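Local atomic coordinates of cellulase (Uncultured bacterium, PDB entry 6XSO), a protein that probably hydrolyses internal beta-1,4 linkages of cellulose and related plant polysaccharides such as xylan, as a broad-specificity endoglucanase of glycoside hydrolase family 5, subfamily 4. Residues V26-G30 with G343-F347; E66-M71 with R358-F363; G75-I79 with M115-I119; R227-T233 with H263-H269. All blocks are in the same frame, centred on the assembly; numbering follows the deposited sequence.

Contact 1: residues V26-G30 with G343-F347; sequences VKNMG and GIATF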
loop_
_atom_site.group_PDB
_atom_site.type_symbol
_atom_site.label_atom_id
_atom_site.label_comp_id
_atom_site.label_asym_id
_atom_site.label_seq_id
_atom_site.Cartn_x
_atom_site.Cartn_y
_atom_site.Cartn_z
ATOM N N VAL A 26 0.803 11.319 -7.399
ATOM C CA VAL A 26 1.106 11.235 -5.976
ATOM C C VAL A 26 0.851 12.571 -5.300
ATOM O O VAL A 26 0.283 12.631 -4.205
ATOM C CB VAL A 26 2.549 10.728 -5.799
ATOM C CG1 VAL A 26 2.991 10.865 -4.351
ATOM C CG2 VAL A 26 2.660 9.277 -6.274
ATOM N N LYS A 27 1.203 13.669 -5.960
ATOM C CA LYS A 27 0.838 14.976 -5.424
ATOM C C LYS A 27 -0.674 15.141 -5.348
ATOM O O LYS A 27 -1.206 15.671 -4.361
ATOM C CB LYS A 27 1.432 16.072 -6.311
ATOM C CG LYS A 27 0.978 17.488 -5.990
ATOM C CD LYS A 27 1.563 18.481 -6.997
ATOM C CE LYS A 27 0.992 19.889 -6.818
ATOM N NZ LYS A 27 -0.474 19.951 -7.107
ATOM N N ASN A 28 -1.388 14.713 -6.390
ATOM C CA ASN A 28 -2.822 14.976 -6.464
ATOM C C ASN A 28 -3.634 14.075 -5.541
ATOM O O ASN A 28 -4.814 14.367 -5.308
ATOM C CB ASN A 28 -3.333 14.839 -7.897
ATOM C CG ASN A 28 -2.839 15.936 -8.792
ATOM O OD1 ASN A 28 -2.534 17.028 -8.331
ATOM N ND2 ASN A 28 -2.779 15.664 -10.085
ATOM N N MET A 29 -3.032 13.001 -5.023
ATOM C CA MET A 29 -3.725 12.144 -4.071
ATOM C C MET A 29 -4.093 12.872 -2.779
ATOM O O MET A 29 -5.041 12.465 -2.092
ATOM C CB MET A 29 -2.845 10.963 -3.695
ATOM C CG MET A 29 -2.734 9.901 -4.761
ATOM S SD MET A 29 -1.427 8.705 -4.428
ATOM C CE MET A 29 -1.521 7.696 -5.913
ATOM N N GLY A 30 -3.406 13.956 -2.440
ATOM C CA GLY A 30 -3.726 14.632 -1.191
ATOM C C GLY A 30 -3.369 13.760 0.001
ATOM O O GLY A 30 -2.270 13.197 0.083
ATOM N N GLY A 343 6.291 16.255 -1.942
ATOM C CA GLY A 343 5.414 15.614 -2.903
ATOM C C GLY A 343 5.163 14.145 -2.639
ATOM O O GLY A 343 4.862 13.400 -3.585
ATOM N N ILE A 344 5.260 13.715 -1.378
ATOM C CA ILE A 344 5.043 12.336 -0.949
ATOM C C ILE A 344 3.624 12.213 -0.408
ATOM O O ILE A 344 3.207 13.010 0.442
ATOM C CB ILE A 344 6.071 11.947 0.131
ATOM C CG1 ILE A 344 7.486 11.951 -0.454
ATOM C CG2 ILE A 344 5.690 10.630 0.794
ATOM C CD1 ILE A 344 8.576 11.695 0.579
ATOM N N ALA A 345 2.864 11.251 -0.926
ATOM C CA ALA A 345 1.502 11.030 -0.461
ATOM C C ALA A 345 1.504 10.088 0.736
ATOM O O ALA A 345 2.328 9.176 0.825
ATOM C CB ALA A 345 0.651 10.411 -1.568
ATOM N N THR A 346 0.585 10.325 1.667
ATOM C CA THR A 346 0.447 9.515 2.874
ATOM C C THR A 346 -0.942 8.894 2.930
ATOM O O THR A 346 -1.926 9.528 2.522
ATOM C CB THR A 346 0.663 10.337 4.157
ATOM O OG1 THR A 346 -0.397 11.261 4.367
ATOM C CG2 THR A 346 1.977 11.098 4.086
ATOM N N PHE A 347 -1.006 7.632 3.404
ATOM C CA PHE A 347 -2.262 6.889 3.554
ATOM C C PHE A 347 -2.346 6.359 4.988
ATOM O O PHE A 347 -1.619 5.430 5.353
ATOM C CB PHE A 347 -2.344 5.726 2.537
ATOM C CG PHE A 347 -2.577 6.154 1.103
ATOM C CD1 PHE A 347 -1.561 6.720 0.360
ATOM C CD2 PHE A 347 -3.809 5.941 0.477
ATOM C CE1 PHE A 347 -1.771 7.105 -0.956
ATOM C CE2 PHE A 347 -4.024 6.315 -0.849
ATOM C CZ PHE A 347 -3.013 6.894 -1.562
HETATM O O HOH W 1 -0.519 13.005 2.146
#

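Contact 2: residues E66-M71 with R358-F363; sequences ELFKMM and RTMPSF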
loop_
_atom_site.group_PDB
_atom_site.type_symbol
_atom_site.label_atom_id
_atom_site.label_comp_id
_atom_site.label_asym_id
_atom_site.label_seq_id
_atom_site.Cartn_x
_atom_site.Cartn_y
_atom_site.Cartn_z
ATOM N N GLU A 66 -21.294 4.799 0.690
ATOM C CA GLU A 66 -21.435 6.034 1.449
ATOM C C GLU A 66 -20.197 6.327 2.283
ATOM O O GLU A 66 -19.859 7.498 2.501
ATOM C CB GLU A 66 -22.681 5.930 2.321
ATOM C CG GLU A 66 -23.992 6.001 1.550
ATOM C CD GLU A 66 -24.330 4.786 0.680
ATOM O OE1 GLU A 66 -23.939 3.624 0.993
ATOM O OE2 GLU A 66 -25.030 5.017 -0.329
ATOM N N LEU A 67 -19.520 5.287 2.770
ATOM C CA LEU A 67 -18.277 5.484 3.507
ATOM C C LEU A 67 -17.316 6.396 2.749
ATOM O O LEU A 67 -16.654 7.249 3.344
ATOM C CB LEU A 67 -17.602 4.133 3.763
ATOM C CG LEU A 67 -16.207 4.156 4.375
ATOM C CD1 LEU A 67 -16.204 4.747 5.778
ATOM C CD2 LEU A 67 -15.636 2.707 4.375
ATOM N N PHE A 68 -17.201 6.215 1.436
ATOM C CA PHE A 68 -16.222 6.984 0.677
ATOM C C PHE A 68 -16.719 8.387 0.358
ATOM O O PHE A 68 -15.896 9.303 0.248
ATOM C CB PHE A 68 -15.773 6.186 -0.541
ATOM C CG PHE A 68 -15.136 4.868 -0.165
ATOM C CD1 PHE A 68 -13.992 4.835 0.617
ATOM C CD2 PHE A 68 -15.731 3.676 -0.521
ATOM C CE1 PHE A 68 -13.424 3.624 0.985
ATOM C CE2 PHE A 68 -15.164 2.466 -0.150
ATOM C CZ PHE A 68 -14.020 2.446 0.603
ATOM N N LYS A 69 -18.031 8.575 0.210
ATOM C CA LYS A 69 -18.586 9.928 0.167
ATOM C C LYS A 69 -18.183 10.694 1.414
ATOM O O LYS A 69 -17.747 11.849 1.335
ATOM C CB LYS A 69 -20.102 9.853 0.038
ATOM C CG LYS A 69 -20.838 11.214 0.006
ATOM C CD LYS A 69 -22.360 11.016 -0.153
ATOM C CE LYS A 69 -23.131 12.343 -0.205
ATOM N NZ LYS A 69 -22.995 13.042 1.093
ATOM N N MET A 70 -18.280 10.046 2.573
ATOM C CA MET A 70 -17.903 10.689 3.830
ATOM C C MET A 70 -16.416 11.022 3.857
ATOM O O MET A 70 -16.023 12.127 4.254
ATOM C CB MET A 70 -18.265 9.766 5.000
ATOM C CG MET A 70 -18.033 10.400 6.363
ATOM S SD MET A 70 -18.405 9.269 7.719
ATOM C CE MET A 70 -16.997 8.173 7.665
ATOM N N MET A 71 -15.566 10.073 3.454
ATOM C CA MET A 71 -14.128 10.327 3.425
ATOM C C MET A 71 -13.801 11.501 2.510
ATOM O O MET A 71 -13.022 12.393 2.871
ATOM C CB MET A 71 -13.392 9.065 2.957
ATOM C CG MET A 71 -13.374 7.964 3.989
ATOM S SD MET A 71 -12.211 8.344 5.318
ATOM C CE MET A 71 -12.694 7.103 6.523
ATOM N N ARG A 358 -18.419 2.305 10.021
ATOM C CA ARG A 358 -18.376 2.456 8.575
ATOM C C ARG A 358 -19.749 2.312 7.937
ATOM O O ARG A 358 -20.001 2.875 6.866
ATOM C CB ARG A 358 -17.443 1.392 7.989
ATOM C CG ARG A 358 -15.996 1.552 8.341
ATOM C CD ARG A 358 -15.204 0.430 7.698
ATOM N NE ARG A 358 -13.769 0.470 7.974
ATOM C CZ ARG A 358 -12.921 -0.442 7.502
ATOM N NH1 ARG A 358 -13.398 -1.405 6.717
ATOM N NH2 ARG A 358 -11.629 -0.384 7.791
ATOM N N THR A 359 -20.634 1.525 8.544
ATOM C CA THR A 359 -21.951 1.266 7.984
ATOM C C THR A 359 -22.877 2.462 8.133
ATOM O O THR A 359 -23.865 2.571 7.395
ATOM C CB THR A 359 -22.517 0.031 8.687
ATOM O OG1 THR A 359 -21.512 -1.000 8.673
ATOM C CG2 THR A 359 -23.780 -0.464 8.006
ATOM N N MET A 360 -22.547 3.385 9.037
ATOM C CA MET A 360 -23.474 4.481 9.326
ATOM C C MET A 360 -23.656 5.400 8.127
ATOM O O MET A 360 -24.805 5.610 7.697
ATOM C CB MET A 360 -23.049 5.195 10.612
ATOM C CG MET A 360 -23.294 4.337 11.849
ATOM S SD MET A 360 -22.634 5.020 13.378
ATOM C CE MET A 360 -23.823 6.330 13.682
ATOM N N PRO A 361 -22.606 6.008 7.561
ATOM C CA PRO A 361 -21.209 6.019 7.998
ATOM C C PRO A 361 -20.943 7.147 8.994
ATOM O O PRO A 361 -21.644 8.151 8.983
ATOM C CB PRO A 361 -20.459 6.283 6.690
ATOM C CG PRO A 361 -21.384 7.230 5.963
ATOM C CD PRO A 361 -22.791 6.771 6.309
ATOM N N SER A 362 -19.892 6.975 9.799
ATOM C CA SER A 362 -19.547 7.948 10.824
ATOM C C SER A 362 -18.090 7.738 11.179
ATOM O O SER A 362 -17.589 6.613 11.125
ATOM C CB SER A 362 -20.402 7.735 12.076
ATOM O OG SER A 362 -20.100 8.660 13.105
ATOM N N PHE A 363 -17.416 8.827 11.540
ATOM C CA PHE A 363 -16.070 8.725 12.079
ATOM C C PHE A 363 -16.141 8.421 13.576
ATOM O O PHE A 363 -16.723 9.192 14.343
ATOM C CB PHE A 363 -15.292 10.035 11.878
ATOM C CG PHE A 363 -14.981 10.371 10.446
ATOM C CD1 PHE A 363 -13.944 9.763 9.773
ATOM C CD2 PHE A 363 -15.710 11.346 9.793
ATOM C CE1 PHE A 363 -13.665 10.089 8.465
ATOM C CE2 PHE A 363 -15.421 11.680 8.483
ATOM C CZ PHE A 363 -14.402 11.051 7.827
HETATM O O HOH W 2 -24.065 3.635 4.302
#

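Contact 3: residues G75-I79 with M115-I119; sequences GFGAI and MYCII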
loop_
_atom_site.group_PDB
_atom_site.type_symbol
_atom_site.label_atom_id
_atom_site.label_comp_id
_atom_site.label_asym_id
_atom_site.label_seq_id
_atom_site.Cartn_x
_atom_site.Cartn_y
_atom_site.Cartn_z
ATOM N N GLY A 75 -12.226 15.602 3.279
ATOM C CA GLY A 75 -10.993 16.109 2.708
ATOM C C GLY A 75 -10.006 15.077 2.204
ATOM O O GLY A 75 -8.906 15.459 1.788
ATOM N N PHE A 76 -10.339 13.792 2.237
ATOM C CA PHE A 76 -9.438 12.772 1.739
ATOM C C PHE A 76 -9.529 12.691 0.223
ATOM O O PHE A 76 -10.584 12.933 -0.384
ATOM C CB PHE A 76 -9.740 11.435 2.428
ATOM C CG PHE A 76 -9.305 11.423 3.869
ATOM C CD1 PHE A 76 -8.051 10.946 4.221
ATOM C CD2 PHE A 76 -10.095 11.981 4.845
ATOM C CE1 PHE A 76 -7.617 10.978 5.527
ATOM C CE2 PHE A 76 -9.667 12.027 6.153
ATOM C CZ PHE A 76 -8.432 11.520 6.499
ATOM N N GLY A 77 -8.387 12.364 -0.383
ATOM C CA GLY A 77 -8.260 12.398 -1.827
ATOM C C GLY A 77 -7.951 11.065 -2.470
ATOM O O GLY A 77 -7.877 10.979 -3.700
ATOM N N ALA A 78 -7.793 10.024 -1.658
ATOM C CA ALA A 78 -7.309 8.745 -2.157
ATOM C C ALA A 78 -7.584 7.676 -1.116
ATOM O O ALA A 78 -7.542 7.946 0.087
ATOM C CB ALA A 78 -5.800 8.821 -2.451
ATOM N N ILE A 79 -7.864 6.463 -1.599
ATOM C CA ILE A 79 -8.113 5.306 -0.752
ATOM C C ILE A 79 -7.213 4.172 -1.239
ATOM O O ILE A 79 -7.213 3.850 -2.432
ATOM C CB ILE A 79 -9.589 4.870 -0.803
ATOM C CG1 ILE A 79 -10.569 6.017 -0.502
ATOM C CG2 ILE A 79 -9.826 3.691 0.158
ATOM C CD1 ILE A 79 -10.544 6.550 0.926
ATOM N N MET A 115 -11.934 10.110 -6.100
ATOM C CA MET A 115 -10.706 9.848 -5.373
ATOM C C MET A 115 -9.861 8.833 -6.136
ATOM O O MET A 115 -10.374 8.018 -6.906
ATOM C CB MET A 115 -11.003 9.299 -3.970
ATOM C CG MET A 115 -11.606 10.358 -3.006
ATOM S SD MET A 115 -11.738 9.807 -1.274
ATOM C CE MET A 115 -13.066 8.659 -1.474
ATOM N N TYR A 116 -8.549 8.887 -5.917
ATOM C CA TYR A 116 -7.661 7.831 -6.387
ATOM C C TYR A 116 -7.910 6.544 -5.604
ATOM O O TYR A 116 -8.313 6.559 -4.441
ATOM C CB TYR A 116 -6.195 8.236 -6.195
ATOM C CG TYR A 116 -5.751 9.342 -7.098
ATOM C CD1 TYR A 116 -6.007 10.664 -6.784
ATOM C CD2 TYR A 116 -5.098 9.066 -8.281
ATOM C CE1 TYR A 116 -5.612 11.691 -7.622
ATOM C CE2 TYR A 116 -4.700 10.066 -9.118
ATOM C CZ TYR A 116 -4.951 11.382 -8.778
ATOM O OH TYR A 116 -4.555 12.384 -9.617
ATOM N N CYS A 117 -7.640 5.410 -6.250
ATOM C CA CYS A 117 -7.778 4.102 -5.625
ATOM C C CYS A 117 -6.546 3.262 -5.943
ATOM O O CYS A 117 -6.191 3.101 -7.112
ATOM C CB CYS A 117 -9.024 3.372 -6.134
ATOM S SG CYS A 117 -9.367 1.852 -5.213
ATOM N N ILE A 118 -5.879 2.753 -4.910
ATOM C CA ILE A 118 -4.781 1.798 -5.072
ATOM C C ILE A 118 -5.295 0.415 -4.682
ATOM O O ILE A 118 -5.825 0.239 -3.581
ATOM C CB ILE A 118 -3.590 2.184 -4.177
ATOM C CG1 ILE A 118 -2.985 3.537 -4.552
ATOM C CG2 ILE A 118 -2.510 1.085 -4.230
ATOM C CD1 ILE A 118 -2.010 4.077 -3.461
ATOM N N ILE A 119 -5.097 -0.581 -5.559
ATOM C CA ILE A 119 -5.338 -1.978 -5.204
ATOM C C ILE A 119 -4.003 -2.714 -5.240
ATOM O O ILE A 119 -3.129 -2.394 -6.053
ATOM C CB ILE A 119 -6.361 -2.708 -6.087
ATOM C CG1 ILE A 119 -5.982 -2.599 -7.556
ATOM C CG2 ILE A 119 -7.771 -2.153 -5.813
ATOM C CD1 ILE A 119 -6.882 -3.462 -8.463
#

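Contact 4: residues R227-T233 with H263-H269; sequences RNLIVNT and HIAVQVH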
loop_
_atom_site.group_PDB
_atom_site.type_symbol
_atom_site.label_atom_id
_atom_site.label_comp_id
_atom_site.label_asym_id
_atom_site.label_seq_id
_atom_site.Cartn_x
_atom_site.Cartn_y
_atom_site.Cartn_z
ATOM N N ARG A 227 -0.685 3.179 -17.176
ATOM C CA ARG A 227 -1.201 3.275 -15.815
ATOM C C ARG A 227 -0.063 3.502 -14.823
ATOM O O ARG A 227 1.044 2.986 -14.990
ATOM C CB ARG A 227 -1.975 2.001 -15.454
ATOM C CG ARG A 227 -2.663 2.079 -14.092
ATOM C CD ARG A 227 -3.547 0.869 -13.800
ATOM N NE ARG A 227 -4.458 0.640 -14.922
ATOM C CZ ARG A 227 -5.516 1.387 -15.220
ATOM N NH1 ARG A 227 -5.869 2.413 -14.464
ATOM N NH2 ARG A 227 -6.222 1.087 -16.300
ATOM N N ASN A 228 -0.341 4.282 -13.791
ATOM C CA ASN A 228 0.651 4.513 -12.752
ATOM C C ASN A 228 0.701 3.315 -11.825
ATOM O O ASN A 228 -0.326 2.894 -11.279
ATOM C CB ASN A 228 0.326 5.825 -12.070
ATOM C CG ASN A 228 0.612 6.987 -12.975
ATOM O OD1 ASN A 228 1.654 7.020 -13.632
ATOM N ND2 ASN A 228 -0.321 7.931 -13.056
ATOM N N LEU A 229 1.897 2.742 -11.699
ATOM C CA LEU A 229 2.136 1.522 -10.953
ATOM C C LEU A 229 3.108 1.793 -9.815
ATOM O O LEU A 229 3.899 2.741 -9.848
ATOM C CB LEU A 229 2.738 0.445 -11.860
ATOM C CG LEU A 229 2.024 0.151 -13.176
ATOM C CD1 LEU A 229 2.741 -0.920 -13.954
ATOM C CD2 LEU A 229 0.609 -0.272 -12.873
ATOM N N ILE A 230 3.025 0.963 -8.785
ATOM C CA ILE A 230 3.738 1.197 -7.533
ATOM C C ILE A 230 4.453 -0.087 -7.149
ATOM O O ILE A 230 3.847 -1.165 -7.162
ATOM C CB ILE A 230 2.752 1.578 -6.407
ATOM C CG1 ILE A 230 1.875 2.762 -6.789
ATOM C CG2 ILE A 230 3.495 1.817 -5.104
ATOM C CD1 ILE A 230 0.584 2.777 -6.000
ATOM N N VAL A 231 5.745 0.022 -6.817
ATOM C CA VAL A 231 6.530 -1.112 -6.330
ATOM C C VAL A 231 7.005 -0.785 -4.916
ATOM O O VAL A 231 7.361 0.366 -4.621
ATOM C CB VAL A 231 7.715 -1.478 -7.255
ATOM C CG1 VAL A 231 7.194 -1.972 -8.586
ATOM C CG2 VAL A 231 8.660 -0.318 -7.437
ATOM N N ASN A 232 6.974 -1.785 -4.034
ATOM C CA ASN A 232 7.310 -1.601 -2.631
ATOM C C ASN A 232 8.728 -2.091 -2.325
ATOM O O ASN A 232 9.260 -3.011 -2.955
ATOM C CB ASN A 232 6.304 -2.312 -1.717
ATOM C CG ASN A 232 4.913 -1.700 -1.769
ATOM O OD1 ASN A 232 4.554 -1.018 -2.716
ATOM N ND2 ASN A 232 4.124 -1.955 -0.736
ATOM N N THR A 233 9.342 -1.459 -1.339
ATOM C CA THR A 233 10.627 -1.942 -0.873
ATOM C C THR A 233 10.447 -3.243 -0.091
ATOM O O THR A 233 9.334 -3.592 0.333
ATOM C CB THR A 233 11.236 -0.912 0.068
ATOM O OG1 THR A 233 10.297 -0.657 1.112
ATOM C CG2 THR A 233 11.568 0.380 -0.654
ATOM N N HIS A 263 5.700 6.604 -15.068
ATOM C CA HIS A 263 4.475 6.001 -14.562
ATOM C C HIS A 263 4.774 4.964 -13.499
ATOM O O HIS A 263 4.079 3.953 -13.384
ATOM C CB HIS A 263 3.627 5.419 -15.692
ATOM C CG HIS A 263 3.121 6.447 -16.644
ATOM N ND1 HIS A 263 2.235 7.433 -16.267
ATOM C CD2 HIS A 263 3.373 6.649 -17.960
ATOM C CE1 HIS A 263 1.967 8.203 -17.306
ATOM N NE2 HIS A 263 2.650 7.747 -18.347
ATOM N N ILE A 264 5.774 5.245 -12.660
ATOM C CA ILE A 264 6.215 4.350 -11.595
ATOM C C ILE A 264 6.445 5.148 -10.314
ATOM O O ILE A 264 6.981 6.263 -10.343
ATOM C CB ILE A 264 7.486 3.589 -12.036
ATOM C CG1 ILE A 264 7.830 2.490 -11.036
ATOM C CG2 ILE A 264 8.681 4.548 -12.188
ATOM C CD1 ILE A 264 6.820 1.388 -10.989
ATOM N N ALA A 265 6.019 4.569 -9.193
ATOM C CA ALA A 265 6.248 5.124 -7.873
ATOM C C ALA A 265 6.756 4.025 -6.951
ATOM O O ALA A 265 6.561 2.833 -7.207
ATOM C CB ALA A 265 4.961 5.703 -7.283
ATOM N N VAL A 266 7.421 4.436 -5.866
ATOM C CA VAL A 266 7.935 3.519 -4.852
ATOM C C VAL A 266 7.156 3.734 -3.566
ATOM O O VAL A 266 6.868 4.876 -3.185
ATOM C CB VAL A 266 9.448 3.711 -4.625
ATOM C CG1 VAL A 266 9.951 2.952 -3.380
ATOM C CG2 VAL A 266 10.210 3.277 -5.874
ATOM N N GLN A 267 6.822 2.638 -2.891
ATOM C CA GLN A 267 6.061 2.718 -1.652
ATOM C C GLN A 267 6.804 2.099 -0.477
ATOM O O GLN A 267 7.419 1.032 -0.589
ATOM C CB GLN A 267 4.669 2.051 -1.806
ATOM C CG GLN A 267 3.937 1.837 -0.471
ATOM C CD GLN A 267 2.525 1.280 -0.581
ATOM O OE1 GLN A 267 1.927 0.924 0.429
ATOM N NE2 GLN A 267 1.984 1.231 -1.789
ATOM N N VAL A 268 6.710 2.798 0.657
ATOM C CA VAL A 268 7.160 2.340 1.955
ATOM C C VAL A 268 6.026 2.575 2.950
ATOM O O VAL A 268 5.056 3.280 2.664
ATOM C CB VAL A 268 8.412 3.093 2.418
ATOM C CG1 VAL A 268 9.525 2.978 1.375
ATOM C CG2 VAL A 268 8.093 4.572 2.695
ATOM N N HIS A 269 6.163 1.958 4.126
ATOM C CA HIS A 269 5.250 2.181 5.246
ATOM C C HIS A 269 6.034 2.795 6.396
ATOM O O HIS A 269 7.261 2.680 6.463
ATOM C CB HIS A 269 4.610 0.865 5.683
ATOM C CG HIS A 269 3.791 0.227 4.605
ATOM N ND1 HIS A 269 3.377 -1.088 4.652
ATOM C CD2 HIS A 269 3.322 0.728 3.440
ATOM C CE1 HIS A 269 2.681 -1.367 3.561
ATOM N NE2 HIS A 269 2.658 -0.291 2.797
#

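Contact 1: residues V26-G30 with G343-F347
Ala345 sits against Val26 and Met29, and its methyl carries much of the contact. Val26 CG1 lies 3.7 Å from Ala345 CB. Val26 CG1 also lies 3.2 Å from Gly343 O. It gets there because CG1 is anti to the backbone N (chi1 170°) and lies beside the carbonyl carbon. Met29 comes to Ala345 from further along the chain, with SD 3.9 Å from Ala345 CB. Beyond CG the Met29 chain is extended, and it crosses the Phe347 side chain at about a right angle. Met29 SD meets the ring at its edge, in the ring plane, 3.7 Å from Phe347 CZ. This is a Met-aromatic contact.

No direct hydrogen bond joins 26-30 to 343-347. One water bridges them: it donates to Gly30 O at 2.7 Å and accepts from Thr346 N at 2.9 Å. Gly30 and Gly343 both have positive phi, which favours glycine, each just after a helix, and Gly343 closes a Schellman motif.

Strand 304-309 lies next to this pair, with Val26 and Phe347 both touching Ile305. Helix 22-28 thus packs against the start of the last barrel strand, 345-349. The chemistry is mainly apolar: methyl, thioether and ring contacts join the segments, and the one water is the polar link between Gly30 O and Thr346 N.

Contact 2: residues E66-M71 with R358-F363
At chi1 -175° the Met70 chain runs out from the helix, CG opposite the backbone N, and a bend at the last torsion (chi3 75°) turns its methyl onto Phe363. The bend swings CE over the centre of the Phe363 ring, 3.7 Å from the centroid and only 4° off the ring normal. This is a CH-pi contact. The sulfur lies over the same face, which makes a Met-aromatic contact as well. It also rests on the backbone, with Met70 SD 3.4 Å from Ser362 N. Lower down the chain, Met70 CG touches Phe363 CE2 at 3.6 Å.

Met71 meets the same ring differently. Bent at chi2, it places its sulfur at the ring edge, and its CE is 3.7 Å from Phe363 CE1. Replacing Phe363 by alanine is likely to leave the Met70 methyl with no ring face to rest on and to open a gap between helix and loop.

Pro361, after a cis peptide bond, packs on the first turn of the helix: its CB is 3.9 Å from Leu67 CA. Both Leu67 methyls lie against the aliphatic part of Arg358. The guanidinium is held by Thr38, Gly36 O and Ser353 O.

Segment 358-363 lies in the loop between strand 345-349 and helix 366-377. It runs along helix 66-73, while Trp33 of strand 31-34 meets Leu67, Met71 and Arg358.

Contact 3: residues G75-I79 with M115-I119
Ala78 pairs with Tyr116 and Ile79 with Cys117 in parallel register, joined by three backbone hydrogen bonds: Tyr116 N to Gly77 O, Ile79 N to Tyr116 O at 2.9 Å, and Ile118 N to Ile79 O. These are neighbouring strands of the TIM barrel, linked by a beta-alpha-beta crossover through helix 97-111.

Ala78 and Tyr116 put their side chains on one face of the sheet, with Ala78 CB 3.8 Å from Tyr116 CB. Met29 touches both from this side. The Tyr116 hydroxyl bonds to Glu20. Ile79 and Cys117 take the other face, where Val110 of helix 97-111 touches both.

Met115 stands just before its strand and folds across the start of the pair. Its CG is anti to the carbonyl carbon (chi1 -71°), and a bend at chi3 turns Met115 CE toward Ile79, 3.8 Å from Ile79 CG1. Phe68 and Val110 also touch Met115. With a serine in place of Met115, Ile79 CG1 would probably lose its cover on this side.

Gly77 O, which accepts from Tyr116 N, also lies at the edge of the Tyr116 ring, in its plane and 3.6 Å from Tyr116 CD1. At Met115 the sulfur itself rests on backbone, with SD 3.4 Å from Phe76 O.

Contact 4: residues R227-T233 with H263-H269
Leu229 to Asn232 run parallel to Ile264 to Gln267, and this is the tight part of the contact. Five backbone hydrogen bonds run from Leu229 N to His263 O at one end to Thr233 N to Gln267 O at the other. The two strand segments cross at -40°.

Leu229, Val231, Ile264 and Val266 share one face. Ile264 CD1 lies 3.4 Å from Leu229 O and also touches Val231 CG1. Leu229 and Val231 are covered by helix 196-219. On the opposite face, Gln267 CB packs on Ile230 CG2 at 3.5 Å. The Gln267 chain is extended beyond CG and lies side by side with Asn232, pointing the same way. Their amide planes are 47° apart, and Asn232 OD1 is 3.2 Å from Gln267 CB. The Asn232 amide nitrogen bonds to Asn174 O.

Gln267 OE1 accepts from His269 NE2 at 2.8 Å, in the plane of the imidazole. His269 ND1 bonds to Glu175, so the ring is gripped on two sides and its rotation is fixed.

The other end faces solvent more. His263 is partly exposed, while the other touching residues are buried. Its bond is nonetheless short: His263 ND1 donates to Asn228 OD1 at 2.7 Å. The oxygen lies in the imidazole plane, while the donor is tilted 34° from the carbonyl plane. Asn228 ND2 bonds to Glu20 O.

Successive parallel strands of a closed eight-stranded sheet are the pattern of the TIM barrel, the fold of this family. His269 lies toward the C-terminal strand ends, where such enzymes usually carry the active site.

How the contacts relate
Contacts 1, 3 and 4 all reach the eight-stranded parallel barrel, while contact 2 lies outside it. Contacts 1 and 3 are closest, with centres about 9 Å apart; Phe347 touches Ala78 and Ile118 across the interior. Contact 4 lies about 15 Å from contact 3 between centres, and Ile118 meets Ile230 there. Helix 66-73 of contact 2 leads directly into strand 78-81. Along the chain, contact 3 closes before contact 4 opens, and both fall within the spans of contacts 1 and 2. Those two cross along the chain, their centres about 21 Å apart. Contact 1 sets helix 22-28 against the last strand; contact 2 sets helix 66-73 against the loop that follows it.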